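Local coordinates for protein Lys-gingipain W83 (Porphyromonas gingivalis, PDB 4ITC) that forms a calcium-binding beta-sandwich adhesin domain of a lysine-specific cysteine protease and possible virulence factor, a protein whose isolated adhesin domains are haemolytic in vitro, at residues A[48-51]-A[56-59]; A[79-84]-A[91-96]; A[111-116]-A[152-157]. One frame throughout, in Å; residues are numbered along the deposited sequence. Where two conformers were deposited one is given.

In the fold
This beta sandwich illustrates how a contact's chemistry follows its place in the fold. Contact 2 is the core: all four touching residues are buried, and apolar side chains join the two sheets without hydrogen bonds. Contact 3 lies in one of those sheets, its two strands flanking strand 92-98 of contact 2, but is partly open on the outer face, where carboxylate, ring and water meet. Contact 1, a small hairpin centred about 16 Å from the centre of the chain, is held by its backbone. It bonds to contact 3 through Leu58 O and Thr157 OG1 and to contact 2 through Ser49 OG and Glu91 OE2; contacts 2 and 3 have centres about 7 Å apart.

Contact 1 (A[48-51]-A[56-59]); sequences ESFG and GVLT
Phe50 sets its ring carbon CG trans to the backbone N (chi1 -179°), which carries the ring across to the neighbouring strand and lays one face on Gly56. The CA of Gly56 sits 4.2 Å from the ring centroid in a CH-pi contact, while Phe50 CD2 touches Val57 CG2 at 4.0 Å on the same side of the ribbon. Leu58 turns the other way: chi1 of -56° and an extended second torsion bring its CD1 to 3.8 Å from CB of Glu48, whose carboxylate is engaged elsewhere in a salt bridge with Lys29.

Between these side chains runs a short ladder. Gly51 and Gly56 form an antiparallel hydrogen-bonded pair, Gly51 N giving to Gly56 O at 2.9 Å and Gly56 N to Gly51 O at 3.0 Å; the positive phi of Gly56 in this pair is one that glycine adopts readily. Phe50 and Val57 make the adjacent non-hydrogen-bonded pair, in which Phe50 CA adds a CA-H...O contact to Gly56 O. Leu58 N then reaches Ser49 O at 3.0 Å, as the strand pairing gives way to loop. The CB of Ser49 points away from segment 56-59, and its OG is bonded to Glu91 OE2. Two strands closed by a four-residue loop make this a beta hairpin, and Leu58 packs on Asp24, a ligand of the nearby calcium ion.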
loop_
_atom_site.group_PDB
_atom_site.type_symbol
_atom_site.label_atom_id
_atom_site.label_comp_id
_atom_site.label_asym_id
_atom_site.label_seq_id
_atom_site.Cartn_x
_atom_site.Cartn_y
_atom_site.Cartn_z
ATOM N N GLU A 48 0.036 3.588 9.096
ATOM C CA GLU A 48 -0.803 4.270 10.075
ATOM C C GLU A 48 -0.948 5.769 9.824
ATOM O O GLU A 48 0.054 6.500 9.688
ATOM C CB GLU A 48 -0.170 4.100 11.458
ATOM C CG GLU A 48 -0.066 2.655 11.907
ATOM C CD GLU A 48 0.990 2.461 12.972
ATOM O OE1 GLU A 48 0.577 2.017 14.085
ATOM O OE2 GLU A 48 2.192 2.782 12.735
ATOM N N SER A 49 -2.193 6.264 9.882
ATOM C CA SER A 49 -2.445 7.689 10.081
ATOM C C SER A 49 -2.863 8.052 11.500
ATOM O O SER A 49 -3.025 9.241 11.808
ATOM C CB SER A 49 -3.496 8.185 9.076
ATOM O OG SER A 49 -4.770 7.760 9.429
ATOM N N PHE A 50 -3.026 7.033 12.347
ATOM C CA PHE A 50 -3.301 7.169 13.778
ATOM C C PHE A 50 -2.744 5.905 14.402
ATOM O O PHE A 50 -3.004 4.814 13.906
ATOM C CB PHE A 50 -4.807 7.246 14.013
ATOM C CG PHE A 50 -5.203 7.405 15.480
ATOM C CD1 PHE A 50 -5.385 6.292 16.266
ATOM C CD2 PHE A 50 -5.297 8.659 16.046
ATOM C CE1 PHE A 50 -5.729 6.415 17.606
ATOM C CE2 PHE A 50 -5.639 8.802 17.385
ATOM C CZ PHE A 50 -5.852 7.677 18.145
ATOM N N GLY A 51 -2.017 6.055 15.503
ATOM C CA GLY A 51 -1.428 4.886 16.202
ATOM C C GLY A 51 -2.156 4.629 17.530
ATOM O O GLY A 51 -2.513 5.552 18.260
ATOM N N GLY A 56 -1.205 8.224 18.765
ATOM C CA GLY A 56 -2.066 9.322 18.366
ATOM C C GLY A 56 -1.982 9.660 16.884
ATOM O O GLY A 56 -1.598 8.838 16.068
ATOM N N VAL A 57 -2.358 10.875 16.558
ATOM C CA VAL A 57 -2.464 11.319 15.177
ATOM C C VAL A 57 -1.101 11.391 14.524
ATOM O O VAL A 57 -0.156 11.973 15.079
ATOM C CB VAL A 57 -3.163 12.698 15.097
ATOM C CG1 VAL A 57 -3.132 13.261 13.684
ATOM C CG2 VAL A 57 -4.572 12.578 15.637
ATOM N N LEU A 58 -0.967 10.820 13.322
ATOM C CA LEU A 58 0.254 10.881 12.543
ATOM C C LEU A 58 0.035 11.604 11.230
ATOM O O LEU A 58 -1.115 11.747 10.799
ATOM C CB LEU A 58 0.750 9.459 12.279
ATOM C CG LEU A 58 0.969 8.635 13.532
ATOM C CD1 LEU A 58 1.301 7.200 13.174
ATOM C CD2 LEU A 58 2.118 9.263 14.316
ATOM N N THR A 59 1.123 12.051 10.609
ATOM C CA THR A 59 1.106 12.633 9.282
ATOM C C THR A 59 2.084 11.852 8.346
ATOM O O THR A 59 3.161 12.360 7.957
ATOM C CB THR A 59 1.430 14.131 9.319
ATOM O OG1 THR A 59 2.715 14.319 9.924
ATOM C CG2 THR A 59 0.350 14.897 10.074
#

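Contact 2 (A[79-84]-A[91-96]); sequences FWVCAQ and EHYAVY
Tyr93 and Phe79 have the largest buried areas in this contact, and their side chains come at each other from opposing strands. CE2 of Tyr93 lies at the edge of the Phe79 ring, near its plane and 4.1 Å from Phe79 CE2. With CG lying between the backbone N and the carbonyl carbon (chi1 60° in Phe79, 72° in Tyr93), the two rings meet across the sandwich. At its far end the Phe79 ring also meets Val95, which approaches obliquely, CZ lying 3.6 Å from Val95 CG2.

Val81 is third in buried area. Its CG1 faces the phenol end of Tyr93, 3.8 Å from Tyr93 OH, and its CG2 lies obliquely to the ring, 4.3 Å from Tyr93 CE1. The hydroxyl, although it meets carbon atoms of Val81 and Phe79, has a weak hydrogen bond to Glu114 OE1, which gives the buried tyrosine a polar partner. No hydrogen bond links the two segments.

The backbones stay well apart. The axes of strands 79-83 and 92-96 approach to 10.3 Å, at 168° between their directions, and alternate residues on each strand fill the gap. Phe151 adds an edge-to-face partner for Phe79, and Leu112 touches the side chains of both aromatics, Tyr93 at its hydroxyl end. Antiparallel sheets laid face to face, with interleaved aromatic and branched side chains between them, define the beta sandwich of the cleaved adhesin domain, which falls in the concanavalin-like clan.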
loop_
_atom_site.group_PDB
_atom_site.type_symbol
_atom_site.label_atom_id
_atom_site.label_comp_id
_atom_site.label_asym_id
_atom_site.label_seq_id
_atom_site.Cartn_x
_atom_site.Cartn_y
_atom_site.Cartn_z
ATOM N N PHE A 79 -3.222 -5.289 -7.075
ATOM C CA PHE A 79 -3.047 -5.393 -5.622
ATOM C C PHE A 79 -4.386 -5.150 -5.000
ATOM O O PHE A 79 -5.329 -4.710 -5.662
ATOM C CB PHE A 79 -2.003 -4.381 -5.088
ATOM C CG PHE A 79 -2.332 -2.953 -5.349
ATOM C CD1 PHE A 79 -1.982 -2.371 -6.541
ATOM C CD2 PHE A 79 -2.948 -2.169 -4.397
ATOM C CE1 PHE A 79 -2.263 -1.047 -6.807
ATOM C CE2 PHE A 79 -3.226 -0.835 -4.647
ATOM C CZ PHE A 79 -2.884 -0.280 -5.863
ATOM N N TRP A 80 -4.468 -5.444 -3.708
ATOM C CA TRP A 80 -5.683 -5.272 -2.896
ATOM C C TRP A 80 -5.397 -4.229 -1.815
ATOM O O TRP A 80 -4.299 -4.211 -1.234
ATOM C CB TRP A 80 -6.070 -6.610 -2.257
ATOM C CG TRP A 80 -6.519 -7.616 -3.267
ATOM C CD1 TRP A 80 -5.717 -8.421 -4.008
ATOM C CD2 TRP A 80 -7.871 -7.927 -3.644
ATOM N NE1 TRP A 80 -6.467 -9.215 -4.827
ATOM C CE2 TRP A 80 -7.792 -8.921 -4.639
ATOM C CE3 TRP A 80 -9.126 -7.425 -3.284
ATOM C CZ2 TRP A 80 -8.912 -9.463 -5.231
ATOM C CZ3 TRP A 80 -10.267 -7.979 -3.886
ATOM C CH2 TRP A 80 -10.151 -8.980 -4.819
ATOM N N VAL A 81 -6.386 -3.388 -1.543
ATOM C CA VAL A 81 -6.294 -2.344 -0.548
ATOM C C VAL A 81 -7.585 -2.270 0.265
ATOM O O VAL A 81 -8.674 -2.553 -0.228
ATOM C CB VAL A 81 -5.996 -0.991 -1.227
ATOM C CG1 VAL A 81 -7.090 -0.563 -2.180
ATOM C CG2 VAL A 81 -5.659 0.090 -0.231
ATOM N N CYS A 82 -7.450 -1.872 1.516
ATOM C CA CYS A 82 -8.598 -1.543 2.323
ATOM C C CYS A 82 -8.205 -0.569 3.380
ATOM O O CYS A 82 -7.009 -0.317 3.606
ATOM C CB CYS A 82 -9.230 -2.764 2.965
ATOM S SG CYS A 82 -8.319 -3.470 4.355
ATOM N N ALA A 83 -9.244 -0.027 4.013
ATOM C CA ALA A 83 -9.140 0.665 5.284
ATOM C C ALA A 83 -9.303 -0.384 6.369
ATOM O O ALA A 83 -10.285 -1.119 6.403
ATOM C CB ALA A 83 -10.251 1.686 5.431
ATOM N N GLN A 84 -8.388 -0.405 7.326
ATOM C CA GLN A 84 -8.505 -1.355 8.424
ATOM C C GLN A 84 -9.766 -1.150 9.257
ATOM O O GLN A 84 -10.354 -2.123 9.717
ATOM C CB GLN A 84 -7.234 -1.241 9.316
ATOM C CG GLN A 84 -7.262 -2.060 10.612
ATOM C CD GLN A 84 -7.339 -3.557 10.369
ATOM O OE1 GLN A 84 -7.010 -4.081 9.297
ATOM N NE2 GLN A 84 -7.809 -4.272 11.411
ATOM N N GLU A 91 -8.215 6.991 3.979
ATOM C CA GLU A 91 -6.784 7.013 3.775
ATOM C C GLU A 91 -6.468 7.337 2.328
ATOM O O GLU A 91 -7.085 6.776 1.396
ATOM C CB GLU A 91 -6.174 5.660 4.176
ATOM C CG GLU A 91 -6.414 5.283 5.655
ATOM C CD GLU A 91 -5.597 6.092 6.660
ATOM O OE1 GLU A 91 -4.855 7.029 6.251
ATOM O OE2 GLU A 91 -5.729 5.841 7.887
ATOM N N HIS A 92 -5.455 8.154 2.148
ATOM C CA HIS A 92 -5.020 8.608 0.836
ATOM C C HIS A 92 -3.706 7.954 0.481
ATOM O O HIS A 92 -2.794 7.911 1.296
ATOM C CB HIS A 92 -4.868 10.129 0.853
ATOM C CG HIS A 92 -4.571 10.726 -0.496
ATOM N ND1 HIS A 92 -5.573 10.976 -1.409
ATOM C CD2 HIS A 92 -3.408 11.028 -1.113
ATOM C CE1 HIS A 92 -5.030 11.454 -2.518
ATOM N NE2 HIS A 92 -3.726 11.511 -2.361
ATOM N N TYR A 93 -3.596 7.537 -0.771
ATOM C CA TYR A 93 -2.371 6.896 -1.214
ATOM C C TYR A 93 -2.194 7.095 -2.705
ATOM O O TYR A 93 -3.134 7.514 -3.436
ATOM C CB TYR A 93 -2.351 5.381 -0.883
ATOM C CG TYR A 93 -3.279 4.558 -1.735
ATOM C CD1 TYR A 93 -4.660 4.558 -1.516
ATOM C CD2 TYR A 93 -2.802 3.823 -2.788
ATOM C CE1 TYR A 93 -5.523 3.830 -2.325
ATOM C CE2 TYR A 93 -3.661 3.091 -3.595
ATOM C CZ TYR A 93 -5.010 3.137 -3.367
ATOM O OH TYR A 93 -5.817 2.373 -4.203
ATOM N N ALA A 94 -0.994 6.795 -3.160
ATOM C CA ALA A 94 -0.718 6.811 -4.604
ATOM C C ALA A 94 0.242 5.683 -4.926
ATOM O O ALA A 94 0.965 5.224 -4.045
ATOM C CB ALA A 94 -0.181 8.163 -5.068
ATOM N N VAL A 95 0.231 5.234 -6.183
ATOM C CA VAL A 95 1.160 4.283 -6.713
ATOM C C VAL A 95 1.946 4.950 -7.818
ATOM O O VAL A 95 1.348 5.630 -8.694
ATOM C CB VAL A 95 0.414 3.054 -7.299
ATOM C CG1 VAL A 95 1.340 2.063 -7.944
ATOM C CG2 VAL A 95 -0.461 2.405 -6.247
ATOM N N TYR A 96 3.277 4.794 -7.803
ATOM C CA TYR A 96 4.183 5.445 -8.752
ATOM C C TYR A 96 5.069 4.423 -9.410
ATOM O O TYR A 96 5.351 3.387 -8.798
ATOM C CB TYR A 96 5.167 6.419 -8.026
ATOM C CG TYR A 96 4.504 7.534 -7.250
ATOM C CD1 TYR A 96 4.022 7.331 -5.962
ATOM C CD2 TYR A 96 4.364 8.803 -7.815
ATOM C CE1 TYR A 96 3.420 8.366 -5.257
ATOM C CE2 TYR A 96 3.767 9.828 -7.119
ATOM C CZ TYR A 96 3.310 9.625 -5.837
ATOM O OH TYR A 96 2.716 10.660 -5.123
#

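Contact 3 (A[111-116]-A[152-157]); sequences LLEETI and RHFQST
On the outer face of the five-stranded antiparallel sheet, Glu113 of strand 109-115 meets Phe154, just beyond strand 148-153, by reaching across the strand that separates them. Its CG stands opposite the backbone N (chi1 176°), and the extended chain carries the carboxylate to CZ of Phe154, the side chains crossing at about a right angle. OE2 of Glu113 comes to 3.4 Å from Phe154 CZ, approaching obliquely; the carboxylate and ring planes are 49° apart.

The same OE2 accepts a hydrogen bond from His92 NE2 on the intervening strand 92-98. His92 also packs edge-to-face with Phe154, and it thereby joins both sides of the contact. Strand 109-115 is one of the two edge strands of this sheet within the chain and carries a classic beta bulge at Leu111 and Leu112, both facing Val95.

A water donates to Gln155 OE1 at 3.0 Å and to Glu113 OE2 at 2.5 Å, a distance short enough to be taken with caution. Phe154 CD2 sits 3.5 Å above the centre of the Arg152 guanidinium plane, while Arg152 NH1 lies over the ring face toward its rim. That guanidinium is fixed by a salt bridge from NE to Asp61 and a hydrogen bond from NH1 to Tyr96 OH.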
loop_
_atom_site.group_PDB
_atom_site.type_symbol
_atom_site.label_atom_id
_atom_site.label_comp_id
_atom_site.label_asym_id
_atom_site.label_seq_id
_atom_site.Cartn_x
_atom_site.Cartn_y
_atom_site.Cartn_z
ATOM N N LEU A 111 0.633 6.835 -11.050
ATOM C CA LEU A 111 -0.200 6.007 -11.921
ATOM C C LEU A 111 -1.616 5.889 -11.439
ATOM O O LEU A 111 -2.545 5.664 -12.232
ATOM C CB LEU A 111 0.417 4.604 -12.049
ATOM C CG LEU A 111 1.907 4.518 -12.466
ATOM C CD1 LEU A 111 2.361 3.075 -12.492
ATOM C CD2 LEU A 111 2.150 5.171 -13.805
ATOM N N LEU A 112 -1.787 5.959 -10.124
ATOM C CA LEU A 112 -3.050 5.815 -9.423
ATOM C C LEU A 112 -2.942 6.663 -8.154
ATOM O O LEU A 112 -1.932 6.633 -7.494
ATOM C CB LEU A 112 -3.339 4.347 -9.080
ATOM C CG LEU A 112 -4.604 4.042 -8.272
ATOM C CD1 LEU A 112 -5.833 4.602 -8.922
ATOM C CD2 LEU A 112 -4.776 2.537 -8.146
ATOM N N GLU A 113 -3.946 7.464 -7.866
ATOM C CA GLU A 113 -3.961 8.250 -6.638
ATOM C C GLU A 113 -5.398 8.375 -6.198
ATOM O O GLU A 113 -6.266 8.788 -6.998
ATOM C CB GLU A 113 -3.333 9.623 -6.858
ATOM C CG GLU A 113 -3.409 10.501 -5.626
ATOM C CD GLU A 113 -2.524 11.730 -5.626
ATOM O OE1 GLU A 113 -1.845 12.017 -6.655
ATOM O OE2 GLU A 113 -2.516 12.428 -4.590
ATOM N N GLU A 114 -5.702 8.035 -4.948
ATOM C CA GLU A 114 -7.063 8.069 -4.468
ATOM C C GLU A 114 -7.155 8.109 -2.970
ATOM O O GLU A 114 -6.182 7.802 -2.260
ATOM C CB GLU A 114 -7.864 6.881 -5.000
ATOM C CG GLU A 114 -7.520 5.551 -4.389
ATOM C CD GLU A 114 -8.357 4.385 -4.941
ATOM O OE1 GLU A 114 -8.459 3.363 -4.226
ATOM O OE2 GLU A 114 -8.913 4.513 -6.063
ATOM N N THR A 115 -8.319 8.518 -2.492
ATOM C CA THR A 115 -8.677 8.413 -1.070
ATOM C C THR A 115 -9.717 7.311 -0.948
ATOM O O THR A 115 -10.735 7.297 -1.662
ATOM C CB THR A 115 -9.213 9.752 -0.515
ATOM O OG1 THR A 115 -8.251 10.793 -0.719
ATOM C CG2 THR A 115 -9.518 9.656 1.001
ATOM N N ILE A 116 -9.456 6.351 -0.066
ATOM C CA ILE A 116 -10.348 5.241 0.126
ATOM C C ILE A 116 -11.658 5.785 0.681
ATOM O O ILE A 116 -11.662 6.674 1.519
ATOM C CB ILE A 116 -9.788 4.201 1.114
ATOM C CG1 ILE A 116 -8.557 3.558 0.519
ATOM C CG2 ILE A 116 -10.836 3.130 1.428
ATOM C CD1 ILE A 116 -7.816 2.674 1.513
ATOM N N ARG A 152 2.683 4.751 -1.801
ATOM C CA ARG A 152 2.949 5.876 -0.941
ATOM C C ARG A 152 1.706 6.224 -0.155
ATOM O O ARG A 152 0.655 6.510 -0.727
ATOM C CB ARG A 152 3.339 7.091 -1.770
ATOM C CG ARG A 152 3.825 8.299 -0.989
ATOM C CD ARG A 152 4.037 9.485 -1.933
ATOM N NE ARG A 152 4.461 10.655 -1.183
ATOM C CZ ARG A 152 4.511 11.868 -1.664
ATOM N NH1 ARG A 152 4.115 12.120 -2.904
ATOM N NH2 ARG A 152 4.947 12.844 -0.877
ATOM N N HIS A 153 1.814 6.195 1.169
ATOM C CA HIS A 153 0.742 6.652 2.087
ATOM C C HIS A 153 1.080 8.039 2.538
ATOM O O HIS A 153 2.078 8.224 3.201
ATOM C CB HIS A 153 0.661 5.709 3.277
ATOM C CG HIS A 153 -0.445 6.016 4.223
ATOM N ND1 HIS A 153 -0.421 5.619 5.547
ATOM C CD2 HIS A 153 -1.663 6.547 4.014
ATOM C CE1 HIS A 153 -1.563 5.946 6.121
ATOM N NE2 HIS A 153 -2.331 6.522 5.210
ATOM N N PHE A 154 0.271 9.017 2.128
ATOM C CA PHE A 154 0.639 10.432 2.310
ATOM C C PHE A 154 -0.611 11.268 2.233
ATOM O O PHE A 154 -1.663 10.759 1.876
ATOM C CB PHE A 154 1.709 10.919 1.280
ATOM C CG PHE A 154 1.176 11.126 -0.124
ATOM C CD1 PHE A 154 0.631 10.075 -0.853
ATOM C CD2 PHE A 154 1.213 12.367 -0.704
ATOM C CE1 PHE A 154 0.136 10.266 -2.115
ATOM C CE2 PHE A 154 0.722 12.562 -1.991
ATOM C CZ PHE A 154 0.154 11.517 -2.675
ATOM N N GLN A 155 -0.493 12.557 2.565
ATOM C CA GLN A 155 -1.681 13.468 2.583
ATOM C C GLN A 155 -2.847 12.804 3.310
ATOM O O GLN A 155 -4.012 12.825 2.851
ATOM C CB GLN A 155 -2.075 13.928 1.179
ATOM C CG GLN A 155 -1.075 14.938 0.657
ATOM C CD GLN A 155 -1.282 15.323 -0.797
ATOM O OE1 GLN A 155 -2.314 15.038 -1.401
ATOM N NE2 GLN A 155 -0.294 15.979 -1.353
ATOM N N SER A 156 -2.489 12.149 4.422
ATOM C CA SER A 156 -3.412 11.397 5.249
ATOM C C SER A 156 -3.149 11.768 6.695
ATOM O O SER A 156 -1.999 11.982 7.122
ATOM C CB SER A 156 -3.210 9.877 5.096
ATOM O OG SER A 156 -3.499 9.455 3.771
ATOM N N THR A 157 -4.217 11.907 7.456
ATOM C CA THR A 157 -4.031 12.079 8.903
ATOM C C THR A 157 -5.318 11.739 9.647
ATOM O O THR A 157 -6.437 11.960 9.153
ATOM C CB THR A 157 -3.566 13.521 9.218
ATOM O OG1 THR A 157 -3.171 13.602 10.587
ATOM C CG2 THR A 157 -4.715 14.530 8.991
HETATM O O HOH W 1 -1.782 14.850 -4.398
#